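Local coordinates for protein lactaldehyde dehydrogenase (Methanocaldococcus jannaschii, PDB 3PQA) that oxidises lactaldehyde to lactate with NAD as the preferred cofactor, a step in coenzyme F420 biosynthesis, and works as a homotetramer, at residues W8-Y20 / I25-K37. Residues are numbered along the deposited sequence; the frame is centred on the assembly and turned at random.
Sequences WINREDMDVINPY and IKKIPALSREEAK
Met14 and Val16 pair antiparallel with Ile28 and Lys26 in a two-stranded hairpin, whose strand segments 14-17 and 25-28 run 4.6 Å apart at 151°, and a classic beta bulge ends the pairing, where Asp13 N and Met14 N both donate to Ile28 O. The two donors differ: Met14 N lies in the carbonyl plane, Asp13 N well above it. Beyond the bulge, Arg11 meets Glu35 end-on, NH1 to OE2 and NH2 to OE1, both at 2.8 Å; guanidinium and carboxylate are nearly coplanar and each oxygen uses its syn lone pair. Arg11 NE bonds Asp13 OD2 at 2.7 Å, and the anti lone pair of that oxygen takes Ala30 N at 2.8 Å. Glu35 OE1 also accepts from Ser32 N while Ser32 OG, at the N-cap, accepts from Glu35 N: a capping box starting helix 33-44. A methionine in place of Arg11 would probably leave the Glu35 carboxylate without its cationic mate and Asp13 freer to turn. Near the bulge, Lys27 bends at its last two torsions (chi3 69°, chi4 80°), bringing NZ into a salt bridge with Asp15 OD1 at 3.1 Å, above the carboxylate plane. Met14 CE packs 3.6 Å from Ile28 CD1, and Val16 CG2 meets Ile28 CG2 at 3.8 Å. The chemistry is thus divided: apolar contacts seat Val16 and Ile28 against helix 171-186, while the charge network fastens the N-terminal loop to the helix start.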
# COMPACT_ATOMS: atom_id res chain seq x y z
N TRP B 8 -29.55 -35.76 -10.82
CA TRP B 8 -30.26 -34.92 -9.80
C TRP B 8 -30.72 -33.58 -10.36
O TRP B 8 -31.63 -32.96 -9.81
CB TRP B 8 -29.36 -34.69 -8.58
CG TRP B 8 -28.08 -33.96 -8.91
CD1 TRP B 8 -27.87 -32.61 -8.88
CD2 TRP B 8 -26.84 -34.55 -9.34
NE1 TRP B 8 -26.57 -32.32 -9.27
CE2 TRP B 8 -25.92 -33.49 -9.55
CE3 TRP B 8 -26.42 -35.88 -9.56
CZ2 TRP B 8 -24.59 -33.72 -9.97
CZ3 TRP B 8 -25.09 -36.11 -9.99
CH2 TRP B 8 -24.19 -35.02 -10.18
N ILE B 9 -30.08 -33.15 -11.44
CA ILE B 9 -30.41 -31.87 -12.08
C ILE B 9 -31.87 -31.82 -12.54
O ILE B 9 -32.49 -30.75 -12.55
CB ILE B 9 -29.43 -31.54 -13.24
CG1 ILE B 9 -27.98 -31.51 -12.72
CG2 ILE B 9 -29.77 -30.18 -13.87
CD1 ILE B 9 -26.88 -31.34 -13.79
N ASN B 10 -32.44 -32.97 -12.87
CA ASN B 10 -33.82 -33.05 -13.33
C ASN B 10 -34.87 -33.13 -12.22
O ASN B 10 -36.08 -33.07 -12.49
CB ASN B 10 -34.00 -34.22 -14.30
CG ASN B 10 -33.45 -33.92 -15.69
OD1 ASN B 10 -32.70 -34.72 -16.25
ND2 ASN B 10 -33.83 -32.77 -16.24
N ARG B 11 -34.42 -33.27 -10.97
CA ARG B 11 -35.33 -33.48 -9.85
C ARG B 11 -36.17 -32.25 -9.53
O ARG B 11 -35.70 -31.11 -9.59
CB ARG B 11 -34.60 -33.95 -8.59
CG ARG B 11 -34.13 -35.41 -8.63
CD ARG B 11 -34.10 -36.04 -7.24
NE ARG B 11 -33.40 -35.22 -6.24
CZ ARG B 11 -32.18 -35.46 -5.78
NH1 ARG B 11 -31.49 -36.51 -6.22
NH2 ARG B 11 -31.64 -34.65 -4.88
N GLU B 12 -37.44 -32.49 -9.21
CA GLU B 12 -38.34 -31.43 -8.77
C GLU B 12 -38.75 -31.75 -7.33
O GLU B 12 -39.82 -32.32 -7.09
CB GLU B 12 -39.53 -31.32 -9.74
CG GLU B 12 -39.14 -30.85 -11.15
CD GLU B 12 -40.32 -30.72 -12.12
OE1 GLU B 12 -41.33 -31.44 -11.97
OE2 GLU B 12 -40.22 -29.90 -13.06
N ASP B 13 -37.87 -31.39 -6.39
CA ASP B 13 -38.01 -31.73 -4.97
C ASP B 13 -38.63 -30.64 -4.11
O ASP B 13 -39.40 -30.93 -3.20
CB ASP B 13 -36.65 -32.04 -4.33
CG ASP B 13 -35.94 -33.21 -4.97
OD1 ASP B 13 -36.59 -34.22 -5.32
OD2 ASP B 13 -34.70 -33.11 -5.08
N MET B 14 -38.25 -29.39 -4.36
CA MET B 14 -38.52 -28.32 -3.42
C MET B 14 -39.25 -27.18 -4.11
O MET B 14 -38.82 -26.72 -5.17
CB MET B 14 -37.19 -27.83 -2.83
CG MET B 14 -37.27 -26.98 -1.56
SD MET B 14 -35.60 -26.42 -1.00
CE MET B 14 -35.13 -25.42 -2.40
N ASP B 15 -40.35 -26.73 -3.51
CA ASP B 15 -41.15 -25.63 -4.04
C ASP B 15 -40.37 -24.32 -3.98
O ASP B 15 -39.68 -24.04 -3.00
CB ASP B 15 -42.45 -25.45 -3.26
CG ASP B 15 -43.50 -26.48 -3.61
OD1 ASP B 15 -43.23 -27.35 -4.47
OD2 ASP B 15 -44.60 -26.42 -3.02
N VAL B 16 -40.50 -23.52 -5.03
CA VAL B 16 -39.97 -22.15 -5.05
C VAL B 16 -41.17 -21.23 -5.24
O VAL B 16 -41.92 -21.37 -6.21
CB VAL B 16 -38.94 -21.93 -6.19
CG1 VAL B 16 -38.48 -20.47 -6.22
CG2 VAL B 16 -37.74 -22.89 -6.05
N ILE B 17 -41.33 -20.29 -4.31
CA ILE B 17 -42.55 -19.49 -4.20
C ILE B 17 -42.37 -18.06 -4.71
O ILE B 17 -41.32 -17.44 -4.49
CB ILE B 17 -43.06 -19.46 -2.73
CG1 ILE B 17 -43.19 -20.88 -2.15
CG2 ILE B 17 -44.40 -18.73 -2.60
CD1 ILE B 17 -44.18 -21.78 -2.86
N ASN B 18 -43.39 -17.54 -5.39
CA ASN B 18 -43.46 -16.10 -5.68
C ASN B 18 -44.04 -15.43 -4.43
O ASN B 18 -45.17 -15.72 -4.06
CB ASN B 18 -44.36 -15.89 -6.91
CG ASN B 18 -44.60 -14.41 -7.24
OD1 ASN B 18 -44.64 -13.54 -6.37
ND2 ASN B 18 -44.81 -14.14 -8.53
N PRO B 19 -43.27 -14.54 -3.76
CA PRO B 19 -43.77 -14.05 -2.47
C PRO B 19 -44.96 -13.08 -2.57
O PRO B 19 -45.60 -12.81 -1.55
CB PRO B 19 -42.56 -13.35 -1.84
CG PRO B 19 -41.68 -13.01 -2.99
CD PRO B 19 -41.90 -14.05 -4.05
N TYR B 20 -45.24 -12.57 -3.77
CA TYR B 20 -46.36 -11.66 -3.98
C TYR B 20 -47.66 -12.41 -4.22
O TYR B 20 -48.69 -12.09 -3.62
CB TYR B 20 -46.09 -10.67 -5.12
CG TYR B 20 -47.20 -9.65 -5.27
CD1 TYR B 20 -47.29 -8.57 -4.39
CD2 TYR B 20 -48.17 -9.77 -6.26
CE1 TYR B 20 -48.31 -7.62 -4.50
CE2 TYR B 20 -49.20 -8.82 -6.38
CZ TYR B 20 -49.25 -7.75 -5.50
OH TYR B 20 -50.25 -6.80 -5.59
N ILE B 25 -43.66 -21.12 -8.33
CA ILE B 25 -43.06 -20.77 -9.62
C ILE B 25 -42.55 -22.04 -10.29
O ILE B 25 -42.85 -22.31 -11.45
CB ILE B 25 -41.87 -19.78 -9.47
CG1 ILE B 25 -42.29 -18.51 -8.73
CG2 ILE B 25 -41.29 -19.42 -10.84
CD1 ILE B 25 -41.11 -17.68 -8.24
N LYS B 26 -41.79 -22.82 -9.52
CA LYS B 26 -41.31 -24.13 -9.97
C LYS B 26 -40.77 -24.95 -8.82
O LYS B 26 -40.77 -24.51 -7.67
CB LYS B 26 -40.25 -23.99 -11.06
CG LYS B 26 -39.00 -23.22 -10.63
CD LYS B 26 -37.89 -23.44 -11.63
CE LYS B 26 -38.24 -22.92 -13.01
NZ LYS B 26 -37.26 -23.45 -14.00
N LYS B 27 -40.31 -26.15 -9.15
CA LYS B 27 -39.72 -27.05 -8.18
C LYS B 27 -38.29 -27.34 -8.60
O LYS B 27 -38.01 -27.54 -9.79
CB LYS B 27 -40.56 -28.33 -8.06
CG LYS B 27 -41.89 -28.14 -7.29
CD LYS B 27 -42.72 -29.43 -7.22
CE LYS B 27 -42.06 -30.50 -6.33
NZ LYS B 27 -42.30 -30.29 -4.87
N ILE B 28 -37.38 -27.32 -7.64
CA ILE B 28 -35.96 -27.49 -7.93
C ILE B 28 -35.38 -28.64 -7.10
O ILE B 28 -36.04 -29.13 -6.17
CB ILE B 28 -35.19 -26.16 -7.68
CG1 ILE B 28 -35.17 -25.81 -6.19
CG2 ILE B 28 -35.77 -25.04 -8.53
CD1 ILE B 28 -34.24 -24.66 -5.84
N PRO B 29 -34.15 -29.08 -7.43
CA PRO B 29 -33.57 -30.18 -6.66
C PRO B 29 -33.23 -29.80 -5.21
O PRO B 29 -32.82 -28.66 -4.93
CB PRO B 29 -32.30 -30.53 -7.44
CG PRO B 29 -32.49 -29.91 -8.81
CD PRO B 29 -33.27 -28.68 -8.55
N ALA B 30 -33.43 -30.74 -4.30
CA ALA B 30 -32.93 -30.60 -2.94
C ALA B 30 -31.99 -31.75 -2.66
O ALA B 30 -32.40 -32.91 -2.55
CB ALA B 30 -34.06 -30.55 -1.93
N LEU B 31 -30.71 -31.43 -2.54
CA LEU B 31 -29.67 -32.41 -2.33
C LEU B 31 -29.72 -32.97 -0.92
O LEU B 31 -30.00 -32.26 0.04
CB LEU B 31 -28.30 -31.77 -2.59
CG LEU B 31 -27.81 -31.64 -4.03
CD1 LEU B 31 -28.78 -30.85 -4.91
CD2 LEU B 31 -26.45 -30.98 -4.02
N SER B 32 -29.48 -34.27 -0.81
CA SER B 32 -29.30 -34.91 0.49
C SER B 32 -27.92 -34.56 1.04
O SER B 32 -27.05 -34.09 0.29
CB SER B 32 -29.40 -36.42 0.33
OG SER B 32 -28.32 -36.89 -0.46
N ARG B 33 -27.72 -34.80 2.34
CA ARG B 33 -26.40 -34.61 2.95
C ARG B 33 -25.35 -35.44 2.21
O ARG B 33 -24.22 -34.98 2.01
CB ARG B 33 -26.41 -34.98 4.44
CG ARG B 33 -25.05 -34.76 5.12
CD ARG B 33 -25.08 -34.94 6.64
NE ARG B 33 -26.06 -34.07 7.30
CZ ARG B 33 -25.83 -32.83 7.72
NH1 ARG B 33 -24.64 -32.25 7.57
NH2 ARG B 33 -26.81 -32.16 8.30
N GLU B 34 -25.73 -36.64 1.79
CA GLU B 34 -24.81 -37.53 1.09
C GLU B 34 -24.47 -37.00 -0.30
O GLU B 34 -23.35 -37.17 -0.77
CB GLU B 34 -25.37 -38.96 1.01
CG GLU B 34 -24.31 -40.02 0.73
CD GLU B 34 -23.12 -39.91 1.67
OE1 GLU B 34 -23.33 -39.82 2.90
OE2 GLU B 34 -21.97 -39.92 1.18
N GLU B 35 -25.43 -36.34 -0.95
CA GLU B 35 -25.18 -35.74 -2.26
C GLU B 35 -24.29 -34.50 -2.09
O GLU B 35 -23.41 -34.25 -2.93
CB GLU B 35 -26.47 -35.40 -2.98
CG GLU B 35 -27.20 -36.64 -3.52
CD GLU B 35 -28.58 -36.35 -4.07
OE1 GLU B 35 -29.30 -35.51 -3.50
OE2 GLU B 35 -28.94 -37.00 -5.08
N ALA B 36 -24.52 -33.75 -1.01
CA ALA B 36 -23.65 -32.62 -0.63
C ALA B 36 -22.21 -33.09 -0.39
O ALA B 36 -21.27 -32.49 -0.91
CB ALA B 36 -24.21 -31.88 0.59
N LYS B 37 -22.05 -34.18 0.38
CA LYS B 37 -20.74 -34.80 0.61
C LYS B 37 -20.04 -35.15 -0.70
O LYS B 37 -18.86 -34.88 -0.85
CB LYS B 37 -20.85 -36.04 1.51
CG LYS B 37 -21.15 -35.71 2.96
CD LYS B 37 -21.21 -36.94 3.85
CE LYS B 37 -21.62 -36.52 5.27
NZ LYS B 37 -22.23 -37.65 6.05